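Local coordinates for core protein VP4 (Bluetongue virus, PDB 2JHP), which caps viral mRNA inside the virus core, acting as a multifunctional RNA-capping enzyme with methyltransferase domains that bind S-adenosyl-L-homocysteine, at residues G298-I309 with Y334-Y345. Numbering follows the deposited sequence.
Sequences GAFSSALIKHRI and YELRNFMRLRGY
K306 forms a salt bridge with E335 on the neighbouring antiparallel strand, its NZ 2.6 Å from E335 OE1 and meeting that oxygen from above the carboxylate plane. The two side chains arrive differently: E335 runs out straight, CG anti to the backbone N (chi1 -177°), whereas the lysine bends at its last two torsions to bring the ammonium over the carboxylate. R337 completes a salt-bridge network on the same face, its NH1 against K306 CB at 3.3 Å; its NH2 pairs with E335 OE2 by charge only, since no N-H points at that oxygen. D265 and Q326 also hold the guanidinium. Further along, L304 puts CD1 at the edge of the F339 ring and 3.9 Å from F339 CB, while F339 CE1 meets S302 CB at 3.7 Å. On the opposite face an apolar cluster forms where M340 SD sits 3.6 Å from I305 CG1, the two side chains crossing at a slant, and A303 CB touches M340 CB. Paired backbone bonds join A303 with M340 and I305 with N338, the I305 N to N338 O bond (2.7 Å) being nearly straight. Strands 302-308 and 335-341 thus continue the sheet of a Rossmann-like methyltransferase domain beyond strand 260-264. With S-adenosyl-L-homocysteine about 6 Å from the K306 side chain, E335 and D265 probably offset the K306 and R337 charges beside the cofactor pocket.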
ATOM      1  N   GLY A 298      28.432  10.091  15.646  1.00 30.36           N
ATOM      2  CA  GLY A 298      28.082  11.407  16.168  1.00 33.22           C
ATOM      3  C   GLY A 298      27.823  12.364  15.021  1.00 14.77           C
ATOM      4  O   GLY A 298      26.936  13.211  15.111  1.00 45.62           O
ATOM      5  N   ALA A 299      28.596  12.213  13.942  1.00 49.74           N
ATOM      6  CA  ALA A 299      28.399  12.977  12.707  1.00 45.61           C
ATOM      7  C   ALA A 299      27.613  12.187  11.653  1.00 29.12           C
ATOM      8  O   ALA A 299      27.045  12.764  10.716  1.00 14.32           O
ATOM      9  CB  ALA A 299      29.743  13.422  12.141  1.00 22.98           C
ATOM     10  N   PHE A 300      27.583  10.867  11.807  1.00 13.60           N
ATOM     11  CA  PHE A 300      26.940   9.991  10.828  1.00  6.88           C
ATOM     12  C   PHE A 300      25.852   9.138  11.433  1.00 13.11           C
ATOM     13  O   PHE A 300      26.061   8.487  12.446  1.00 26.25           O
ATOM     14  CB  PHE A 300      27.968   9.064  10.182  1.00 15.81           C
ATOM     15  CG  PHE A 300      28.791   9.716   9.122  1.00 15.86           C
ATOM     16  CD1 PHE A 300      30.021  10.268   9.429  1.00 38.65           C
ATOM     17  CD2 PHE A 300      28.328   9.771   7.803  1.00  4.89           C
ATOM     18  CE1 PHE A 300      30.774  10.863   8.449  1.00  8.22           C
ATOM     19  CE2 PHE A 300      29.071  10.371   6.803  1.00 19.56           C
ATOM     20  CZ  PHE A 300      30.296  10.913   7.117  1.00-12.22           C
ATOM     21  N   SER A 301      24.690   9.122  10.788  1.00 -8.49           N
ATOM     22  CA  SER A 301      23.595   8.224  11.195  1.00 -8.47           C
ATOM     23  C   SER A 301      23.921   6.731  10.968  1.00  7.54           C
ATOM     24  O   SER A 301      23.459   5.862  11.716  1.00 12.96           O
ATOM     25  CB  SER A 301      22.347   8.550  10.395  1.00  9.50           C
ATOM     26  OG  SER A 301      22.526   8.117   9.058  1.00 22.27           O
ATOM     27  N   SER A 302      24.687   6.449   9.918  1.00 13.45           N
ATOM     28  CA  SER A 302      24.905   5.080   9.473  1.00 11.73           C
ATOM     29  C   SER A 302      26.098   4.967   8.539  1.00 21.07           C
ATOM     30  O   SER A 302      26.508   5.945   7.920  1.00 22.89           O
ATOM     31  CB  SER A 302      23.651   4.537   8.775  1.00 16.19           C
ATOM     32  OG  SER A 302      23.075   5.516   7.919  1.00 15.86           O
ATOM     33  N   ALA A 303      26.648   3.764   8.444  1.00 26.26           N
ATOM     34  CA  ALA A 303      27.758   3.502   7.544  1.00 19.24           C
ATOM     35  C   ALA A 303      27.556   2.171   6.846  1.00 27.05           C
ATOM     36  O   ALA A 303      27.013   1.226   7.430  1.00 20.14           O
ATOM     37  CB  ALA A 303      29.074   3.511   8.304  1.00 18.12           C
ATOM     38  N   LEU A 304      27.976   2.110   5.587  1.00 15.35           N
ATOM     39  CA  LEU A 304      28.046   0.838   4.873  1.00 21.17           C
ATOM     40  C   LEU A 304      29.474   0.587   4.382  1.00 13.52           C
ATOM     41  O   LEU A 304      29.971   1.297   3.505  1.00 17.83           O
ATOM     42  CB  LEU A 304      27.046   0.804   3.717  1.00 11.54           C
ATOM     43  CG  LEU A 304      26.619  -0.577   3.207  1.00 22.07           C
ATOM     44  CD1 LEU A 304      25.837  -1.377   4.253  1.00 19.19           C
ATOM     45  CD2 LEU A 304      25.786  -0.402   1.966  1.00 17.70           C
ATOM     46  N   ILE A 305      30.125  -0.418   4.960  1.00 17.15           N
ATOM     47  CA  ILE A 305      31.525  -0.717   4.644  1.00 16.82           C
ATOM     48  C   ILE A 305      31.709  -1.992   3.798  1.00 20.14           C
ATOM     49  O   ILE A 305      31.039  -3.009   4.012  1.00 16.17           O
ATOM     50  CB  ILE A 305      32.394  -0.826   5.943  1.00 17.02           C
ATOM     51  CG1 ILE A 305      31.996   0.235   6.997  1.00 10.01           C
ATOM     52  CG2 ILE A 305      33.894  -0.793   5.606  1.00 11.40           C
ATOM     53  CD1 ILE A 305      32.322   1.694   6.648  1.00 15.73           C
ATOM     54  N   LYS A 306      32.628  -1.919   2.840  1.00 22.45           N
ATOM     55  CA  LYS A 306      33.062  -3.079   2.067  1.00 19.17           C
ATOM     56  C   LYS A 306      33.571  -4.170   3.007  1.00 29.13           C
ATOM     57  O   LYS A 306      34.300  -3.884   3.958  1.00 24.70           O
ATOM     58  CB  LYS A 306      34.172  -2.661   1.108  1.00 14.73           C
ATOM     59  CG  LYS A 306      34.373  -3.569  -0.082  1.00 14.12           C
ATOM     60  CD  LYS A 306      35.739  -3.312  -0.721  1.00 37.30           C
ATOM     61  CE  LYS A 306      35.687  -3.415  -2.236  1.00 48.98           C
ATOM     62  NZ  LYS A 306      34.872  -4.572  -2.678  1.00 19.11           N
ATOM     63  N   HIS A 307      33.184  -5.413   2.752  1.00 26.95           N
ATOM     64  CA  HIS A 307      33.540  -6.494   3.655  1.00 15.19           C
ATOM     65  C   HIS A 307      33.946  -7.774   2.935  1.00 18.27           C
ATOM     66  O   HIS A 307      33.125  -8.673   2.759  1.00 19.32           O
ATOM     67  CB  HIS A 307      32.379  -6.786   4.607  1.00 14.63           C
ATOM     68  CG  HIS A 307      32.773  -7.578   5.812  1.00 14.83           C
ATOM     69  ND1 HIS A 307      32.703  -8.954   5.852  1.00 37.65           N
ATOM     70  CD2 HIS A 307      33.246  -7.189   7.021  1.00 13.67           C
ATOM     71  CE1 HIS A 307      33.111  -9.377   7.035  1.00 11.37           C
ATOM     72  NE2 HIS A 307      33.451  -8.328   7.761  1.00 23.69           N
ATOM     73  N   ARG A 308      35.206  -7.863   2.524  1.00 17.81           N
ATOM     74  CA  ARG A 308      35.710  -9.119   1.941  1.00 17.91           C
ATOM     75  C   ARG A 308      36.118 -10.093   3.041  1.00 16.82           C
ATOM     76  O   ARG A 308      36.825  -9.721   3.972  1.00 18.77           O
ATOM     77  CB  ARG A 308      36.845  -8.907   0.905  1.00 15.17           C
ATOM     78  CG  ARG A 308      37.826  -7.760   1.185  1.00 38.04           C
ATOM     79  CD  ARG A 308      37.391  -6.414   0.555  1.00 -8.33           C
ATOM     80  NE  ARG A 308      38.222  -6.038  -0.584  1.00 31.77           N
ATOM     81  CZ  ARG A 308      39.196  -5.135  -0.538  1.00 29.65           C
ATOM     82  NH1 ARG A 308      39.485  -4.499   0.595  1.00  6.23           N
ATOM     83  NH2 ARG A 308      39.892  -4.878  -1.635  1.00  7.54           N
ATOM     84  N   ILE A 309      35.629 -11.327   2.937  1.00 13.73           N
ATOM     85  CA  ILE A 309      35.989 -12.404   3.860  1.00 12.94           C
ATOM     86  C   ILE A 309      37.371 -12.962   3.520  1.00 13.86           C
ATOM     87  O   ILE A 309      37.609 -13.377   2.382  1.00 19.60           O
ATOM     88  CB  ILE A 309      34.984 -13.568   3.810  1.00 23.45           C
ATOM     89  CG1 ILE A 309      33.572 -13.033   3.592  1.00  4.43           C
ATOM     90  CG2 ILE A 309      35.091 -14.423   5.083  1.00-10.37           C
ATOM     91  CD1 ILE A 309      32.643 -13.977   2.855  1.00 18.39           C
ATOM     92  N   TYR A 334      32.945 -13.672  -2.652  1.00 13.95           N
ATOM     93  CA  TYR A 334      32.971 -13.791  -1.188  1.00 12.78           C
ATOM     94  C   TYR A 334      33.193 -12.468  -0.491  1.00 11.33           C
ATOM     95  O   TYR A 334      34.205 -12.243   0.178  1.00 16.26           O
ATOM     96  CB  TYR A 334      33.972 -14.842  -0.731  1.00 15.77           C
ATOM     97  CG  TYR A 334      33.452 -16.230  -0.951  1.00 37.95           C
ATOM     98  CD1 TYR A 334      33.861 -16.975  -2.053  1.00 11.09           C
ATOM     99  CD2 TYR A 334      32.525 -16.789  -0.073  1.00 98.15           C
ATOM    100  CE1 TYR A 334      33.379 -18.249  -2.271  1.00 -6.95           C
ATOM    101  CE2 TYR A 334      32.028 -18.055  -0.280  1.00-16.56           C
ATOM    102  CZ  TYR A 334      32.465 -18.787  -1.377  1.00 29.11           C
ATOM    103  OH  TYR A 334      31.989 -20.054  -1.588  1.00-15.39           O
ATOM    104  N   GLU A 335      32.201 -11.611  -0.651  1.00 15.00           N
ATOM    105  CA  GLU A 335      32.211 -10.257  -0.134  1.00 21.78           C
ATOM    106  C   GLU A 335      30.805  -9.930   0.352  1.00 14.74           C
ATOM    107  O   GLU A 335      29.809 -10.235  -0.317  1.00 19.03           O
ATOM    108  CB  GLU A 335      32.629  -9.306  -1.247  1.00 39.57           C
ATOM    109  CG  GLU A 335      32.766  -7.870  -0.855  1.00 31.98           C
ATOM    110  CD  GLU A 335      33.234  -7.026  -2.021  1.00 42.34           C
ATOM    111  OE1 GLU A 335      34.421  -7.153  -2.395  1.00 33.42           O
ATOM    112  OE2 GLU A 335      32.418  -6.244  -2.566  1.00 25.25           O
ATOM    113  N   LEU A 336      30.734  -9.338   1.534  1.00 18.89           N
ATOM    114  CA  LEU A 336      29.468  -8.906   2.105  1.00 20.10           C
ATOM    115  C   LEU A 336      29.510  -7.405   2.268  1.00 29.41           C
ATOM    116  O   LEU A 336      30.469  -6.760   1.835  1.00 19.24           O
ATOM    117  CB  LEU A 336      29.236  -9.569   3.465  1.00 19.82           C
ATOM    118  CG  LEU A 336      29.335 -11.095   3.524  1.00  2.32           C
ATOM    119  CD1 LEU A 336      29.384 -11.517   4.962  1.00  7.80           C
ATOM    120  CD2 LEU A 336      28.190 -11.798   2.802  1.00 19.26           C
ATOM    121  N   ARG A 337      28.468  -6.853   2.881  1.00 21.15           N
ATOM    122  CA  ARG A 337      28.452  -5.444   3.257  1.00 12.65           C
ATOM    123  C   ARG A 337      28.272  -5.316   4.756  1.00 17.31           C
ATOM    124  O   ARG A 337      27.523  -6.073   5.378  1.00 24.63           O
ATOM    125  CB  ARG A 337      27.361  -4.677   2.510  1.00  7.10           C
ATOM    126  CG  ARG A 337      27.633  -4.486   1.028  1.00 22.09           C
ATOM    127  CD  ARG A 337      28.856  -3.623   0.795  1.00  6.06           C
ATOM    128  NE  ARG A 337      29.362  -3.768  -0.566  1.00  4.35           N
ATOM    129  CZ  ARG A 337      30.447  -3.158  -1.040  1.00 39.15           C
ATOM    130  NH1 ARG A 337      31.146  -2.325  -0.277  1.00 12.92           N
ATOM    131  NH2 ARG A 337      30.828  -3.370  -2.291  1.00 13.17           N
ATOM    132  N   ASN A 338      28.996  -4.370   5.332  1.00 19.22           N
ATOM    133  CA  ASN A 338      28.968  -4.149   6.759  1.00 15.04           C
ATOM    134  C   ASN A 338      28.139  -2.926   7.035  1.00 22.76           C
ATOM    135  O   ASN A 338      28.562  -1.810   6.742  1.00 22.65           O
ATOM    136  CB  ASN A 338      30.389  -3.953   7.290  1.00 24.31           C
ATOM    137  CG  ASN A 338      30.448  -3.871   8.806  1.00 26.33           C
ATOM    138  OD1 ASN A 338      31.521  -3.721   9.372  1.00 29.22           O
ATOM    139  ND2 ASN A 338      29.302  -3.963   9.465  1.00  9.37           N
ATOM    140  N   PHE A 339      26.944  -3.145   7.568  1.00 25.58           N
ATOM    141  CA  PHE A 339      26.108  -2.041   7.994  1.00 19.64           C
ATOM    142  C   PHE A 339      26.421  -1.669   9.443  1.00 20.79           C
ATOM    143  O   PHE A 339      26.498  -2.539  10.323  1.00 22.77           O
ATOM    144  CB  PHE A 339      24.614  -2.349   7.815  1.00  9.78           C
ATOM    145  CG  PHE A 339      23.715  -1.300   8.406  1.00 42.18           C
ATOM    146  CD1 PHE A 339      23.603  -0.045   7.815  1.00 15.17           C
ATOM    147  CD2 PHE A 339      23.007  -1.553   9.573  1.00 14.55           C
ATOM    148  CE1 PHE A 339      22.787   0.930   8.371  1.00 13.46           C
ATOM    149  CE2 PHE A 339      22.192  -0.585  10.134  1.00 18.33           C
ATOM    150  CZ  PHE A 339      22.079   0.657   9.535  1.00 26.72           C
ATOM    151  N   MET A 340      26.599  -0.373   9.671  1.00 19.58           N
ATOM    152  CA  MET A 340      26.935   0.143  10.981  1.00 15.12           C
ATOM    153  C   MET A 340      25.895   1.188  11.356  1.00 16.29           C
ATOM    154  O   MET A 340      25.771   2.214  10.680  1.00 24.03           O
ATOM    155  CB  MET A 340      28.334   0.780  10.972  1.00  7.01           C
ATOM    156  CG  MET A 340      29.505  -0.144  10.587  1.00 16.83           C
ATOM    157  SD  MET A 340      31.115   0.689  10.439  1.00 20.02           S
ATOM    158  CE  MET A 340      31.346   1.277  12.107  1.00  8.55           C
ATOM    159  N   ARG A 341      25.132   0.920  12.417  1.00 -7.66           N
ATOM    160  CA  ARG A 341      24.200   1.908  12.957  1.00  1.04           C
ATOM    161  C   ARG A 341      24.937   2.727  14.000  1.00  8.94           C
ATOM    162  O   ARG A 341      25.497   2.186  14.957  1.00 11.49           O
ATOM    163  CB  ARG A 341      22.969   1.250  13.560  1.00  2.72           C
ATOM    164  CG  ARG A 341      21.776   2.214  13.687  1.00-10.83           C
ATOM    165  CD  ARG A 341      21.271   2.262  15.104  1.00 35.94           C
ATOM    166  NE  ARG A 341      22.126   3.078  15.948  1.00 14.37           N
ATOM    167  CZ  ARG A 341      22.303   2.896  17.250  1.00 59.21           C
ATOM    168  NH1 ARG A 341      21.684   1.908  17.884  1.00 -3.44           N
ATOM    169  NH2 ARG A 341      23.112   3.705  17.916  1.00 47.36           N
ATOM    170  N   LEU A 342      24.955   4.034  13.791  1.00 17.16           N
ATOM    171  CA  LEU A 342      25.734   4.923  14.631  1.00 18.90           C
ATOM    172  C   LEU A 342      24.839   5.924  15.354  1.00 22.12           C
ATOM    173  O   LEU A 342      23.626   5.895  15.218  1.00 16.07           O
ATOM    174  CB  LEU A 342      26.778   5.658  13.780  1.00 25.93           C
ATOM    175  CG  LEU A 342      27.761   4.833  12.951  1.00 27.22           C
ATOM    176  CD1 LEU A 342      28.511   5.723  11.964  1.00 -8.96           C
ATOM    177  CD2 LEU A 342      28.740   4.095  13.844  1.00 -9.90           C
ATOM    178  N   ARG A 343      25.441   6.787  16.157  1.00 16.06           N
ATOM    179  CA  ARG A 343      24.726   7.948  16.644  1.00 20.41           C
ATOM    180  C   ARG A 343      25.120   9.049  15.684  1.00 20.99           C
ATOM    181  O   ARG A 343      26.154   8.950  15.014  1.00 23.94           O
ATOM    182  CB  ARG A 343      25.071   8.279  18.101  1.00 34.24           C
ATOM    183  CG  ARG A 343      26.542   8.412  18.396  1.00174.86           C
ATOM    184  CD  ARG A 343      27.134   7.147  19.012  1.00 -5.87           C
ATOM    185  NE  ARG A 343      28.578   7.082  18.769  1.00 14.52           N
ATOM    186  CZ  ARG A 343      29.459   7.990  19.190  1.00-13.92           C
ATOM    187  NH1 ARG A 343      29.063   9.056  19.882  1.00 22.85           N
ATOM    188  NH2 ARG A 343      30.747   7.839  18.903  1.00 23.95           N
ATOM    189  N   GLY A 344      24.301  10.087  15.612  1.00 16.41           N
ATOM    190  CA  GLY A 344      24.402  11.083  14.554  1.00 13.29           C
ATOM    191  C   GLY A 344      22.976  11.369  14.138  1.00 13.11           C
ATOM    192  O   GLY A 344      22.140  10.460  14.138  1.00 16.16           O
ATOM    193  N   TYR A 345      22.676  12.626  13.813  1.00  5.78           N
ATOM    194  CA  TYR A 345      21.306  12.997  13.468  1.00 -5.53           C
ATOM    195  C   TYR A 345      20.751  12.085  12.371  1.00  8.54           C
ATOM    196  O   TYR A 345      21.462  11.722  11.426  1.00 18.78           O
ATOM    197  CB  TYR A 345      21.211  14.474  13.082  1.00  6.80           C
ATOM    198  CG  TYR A 345      19.802  14.925  12.820  1.00 11.48           C
ATOM    199  CD1 TYR A 345      19.296  14.950  11.527  1.00 -6.29           C
ATOM    200  CD2 TYR A 345      18.962  15.302  13.866  1.00 10.03           C
ATOM    201  CE1 TYR A 345      17.985  15.359  11.272  1.00 -7.47           C
ATOM    202  CE2 TYR A 345      17.646  15.710  13.624  1.00  3.52           C
ATOM    203  CZ  TYR A 345      17.169  15.739  12.323  1.00 51.30           C
ATOM    204  OH  TYR A 345      15.881  16.147  12.062  1.00  6.30           O
TER
HETATM  205  O   HOH W   1      24.034  12.128  10.771  1.00  0.27           O